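Local coordinates for aminotransferase, class III (Thermomicrobium roseum, PDB 6IO1), which catalyses (S)-enantioselective omega-transamination with pyridoxal 5'-phosphate as cofactor, as a thermostable class III aminotransferase, at the interface of chains A and B. Sequence-based numbering; all coordinates share one arbitrary frame. Chains: chain A/B, Aminotransferase, class III.

The interface of chains A and B. Residues chain A 126, 133, 158, 177-179; chain B 126, 159, 176-179.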
loop_
_atom_site.group_PDB
_atom_site.type_symbol
_atom_site.label_atom_id
_atom_site.label_comp_id
_atom_site.label_asym_id
_atom_site.label_seq_id
_atom_site.Cartn_x
_atom_site.Cartn_y
_atom_site.Cartn_z
ATOM N N GLU A 126 3.872 7.000 -5.022
ATOM C CA GLU A 126 5.240 6.824 -4.463
ATOM C C GLU A 126 6.112 6.158 -5.534
ATOM O O GLU A 126 7.262 6.602 -5.722
ATOM C CB GLU A 126 5.179 5.959 -3.203
ATOM C CG GLU A 126 6.531 5.760 -2.542
ATOM C CD GLU A 126 7.155 7.025 -1.979
ATOM O OE1 GLU A 126 8.303 6.952 -1.496
ATOM O OE2 GLU A 126 6.491 8.079 -2.023
ATOM N N ARG A 133 12.518 10.032 -10.572
ATOM C CA ARG A 133 13.851 10.341 -10.060
ATOM C C ARG A 133 14.884 9.330 -10.552
ATOM O O ARG A 133 15.993 9.705 -10.947
ATOM C CB ARG A 133 13.819 10.411 -8.534
ATOM C CG ARG A 133 13.024 11.602 -8.019
ATOM C CD ARG A 133 12.727 11.512 -6.534
ATOM N NE ARG A 133 12.367 12.820 -5.990
ATOM C CZ ARG A 133 11.841 13.014 -4.785
ATOM N NH1 ARG A 133 11.592 11.982 -3.992
ATOM N NH2 ARG A 133 11.549 14.243 -4.380
ATOM N N ALA A 158 1.586 8.445 2.445
ATOM C CA ALA A 158 2.809 7.700 2.717
ATOM C C ALA A 158 3.980 8.403 2.043
ATOM O O ALA A 158 4.720 9.149 2.685
ATOM C CB ALA A 158 2.690 6.270 2.225
ATOM N N ARG A 177 8.909 15.780 6.484
ATOM C CA ARG A 177 8.471 15.192 5.233
ATOM C C ARG A 177 9.628 15.079 4.251
ATOM O O ARG A 177 10.623 15.805 4.357
ATOM C CB ARG A 177 7.344 16.028 4.622
ATOM C CG ARG A 177 6.127 16.064 5.508
ATOM C CD ARG A 177 4.941 16.693 4.822
ATOM N NE ARG A 177 5.247 17.973 4.187
ATOM C CZ ARG A 177 5.567 19.086 4.841
ATOM N NH1 ARG A 177 5.806 20.199 4.163
ATOM N NH2 ARG A 177 5.645 19.098 6.168
ATOM N N PRO A 178 9.534 14.170 3.283
ATOM C CA PRO A 178 10.576 14.058 2.258
ATOM C C PRO A 178 10.732 15.358 1.492
ATOM O O PRO A 178 9.736 15.976 1.085
ATOM C CB PRO A 178 10.054 12.938 1.346
ATOM C CG PRO A 178 9.177 12.128 2.218
ATOM C CD PRO A 178 8.560 13.067 3.208
ATOM N N PRO A 179 11.961 15.799 1.265
ATOM C CA PRO A 179 12.193 17.070 0.578
ATOM C C PRO A 179 12.085 16.893 -0.932
ATOM O O PRO A 179 11.826 15.805 -1.445
ATOM C CB PRO A 179 13.616 17.435 1.002
ATOM C CG PRO A 179 14.284 16.114 1.186
ATOM C CD PRO A 179 13.223 15.149 1.667
ATOM N N GLU B 126 4.968 2.613 7.637
ATOM C CA GLU B 126 4.746 4.053 7.550
ATOM C C GLU B 126 3.701 4.502 8.560
ATOM O O GLU B 126 3.872 5.526 9.235
ATOM C CB GLU B 126 4.317 4.441 6.135
ATOM C CG GLU B 126 3.804 5.869 6.005
ATOM C CD GLU B 126 4.919 6.898 5.961
ATOM O OE1 GLU B 126 4.613 8.096 5.791
ATOM O OE2 GLU B 126 6.101 6.514 6.094
ATOM N N MET B 159 8.108 5.651 1.393
ATOM C CA MET B 159 7.849 6.627 2.452
ATOM C C MET B 159 8.873 6.401 3.568
ATOM O O MET B 159 9.998 5.961 3.290
ATOM C CB MET B 159 6.407 6.510 2.862
ATOM N N PRO B 176 16.303 11.934 -2.698
ATOM C CA PRO B 176 16.342 12.170 -1.251
ATOM C C PRO B 176 15.292 11.355 -0.513
ATOM O O PRO B 176 14.242 11.003 -1.057
ATOM C CB PRO B 176 16.067 13.674 -1.129
ATOM C CG PRO B 176 15.304 14.019 -2.360
ATOM C CD PRO B 176 15.780 13.091 -3.443
ATOM N N ARG B 177 15.568 11.094 0.769
ATOM C CA ARG B 177 14.662 10.289 1.632
ATOM C C ARG B 177 14.225 11.133 2.835
ATOM O O ARG B 177 14.909 12.131 3.133
ATOM C CB ARG B 177 15.350 9.001 2.093
ATOM C CG ARG B 177 15.854 8.121 0.958
ATOM C CD ARG B 177 16.548 6.874 1.474
ATOM N NE ARG B 177 17.634 7.191 2.390
ATOM C CZ ARG B 177 18.885 7.436 2.018
ATOM N NH1 ARG B 177 19.804 7.713 2.926
ATOM N NH2 ARG B 177 19.212 7.403 0.738
ATOM N N PRO B 178 13.101 10.806 3.511
ATOM C CA PRO B 178 12.633 11.597 4.652
ATOM C C PRO B 178 13.680 11.615 5.774
ATOM O O PRO B 178 14.227 10.572 6.088
ATOM C CB PRO B 178 11.382 10.844 5.127
ATOM C CG PRO B 178 10.936 10.055 3.915
ATOM C CD PRO B 178 12.220 9.677 3.208
ATOM N N PRO B 179 13.967 12.790 6.378
ATOM C CA PRO B 179 14.960 12.905 7.451
ATOM C C PRO B 179 14.453 12.419 8.817
ATOM O O PRO B 179 13.253 12.393 9.024
ATOM C CB PRO B 179 15.229 14.415 7.504
ATOM C CG PRO B 179 13.909 15.028 7.097
ATOM C CD PRO B 179 13.347 14.078 6.060
HETATM O O HOH W 1 12.032 12.825 -1.349
#
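The side chain of A:Glu126 projects from helix 121-138 with CG anti to the backbone N (chi1 -178°) and then bends at chi2 (65°), which carries the carboxylate up to the backbone of chain B. There OE1 of A:Glu126 accepts a hydrogen bond from the backbone N of B:Met159, 3.2 Å away. The bond is nearly straight at the hydrogen, yet the N-H comes down on the carboxylate from above, 68° out of its plane. B:Met159 offers this amide from a backbone with positive phi. B:Glu126 is bent similarly, and its CG lies 3.9 Å from CA of A:Ala158, whose methyl in turn faces CB of B:Met159; the rest of that methionine side chain is not modelled.

Two turns further along helix 121-138, A:Arg133 runs extended from CG to NE and crosses B:Pro176 at about a right angle, so that CD of the proline sits over the centre of one guanidinium face. NH1 of A:Arg133 lies 2.8 Å from the O of water 1. That water bridges on to the carbonyl O of A:Pro179 (3.0 Å) and, across the interface, to the carbonyl O of B:Pro176 (2.9 Å). The rings of A:Pro179 and B:Pro176 lie antiparallel alongside each other, CG of A:Pro179 3.8 Å from CB of B:Pro176. Between the paired loops, A:Pro178 and B:Pro178 cross obliquely, CG towards CG, close to the two-fold axis.

In each subunit the acid and the arginine project from helix 121-138, which follows strand 112-118 and whose first turns line the cofactor pocket with Gly121, Ala122 and Asn125, so the contact may help to brace it. The prolines belong to the loop leading into strand 181-184; the patch lies centrally in the symmetric dimer interface.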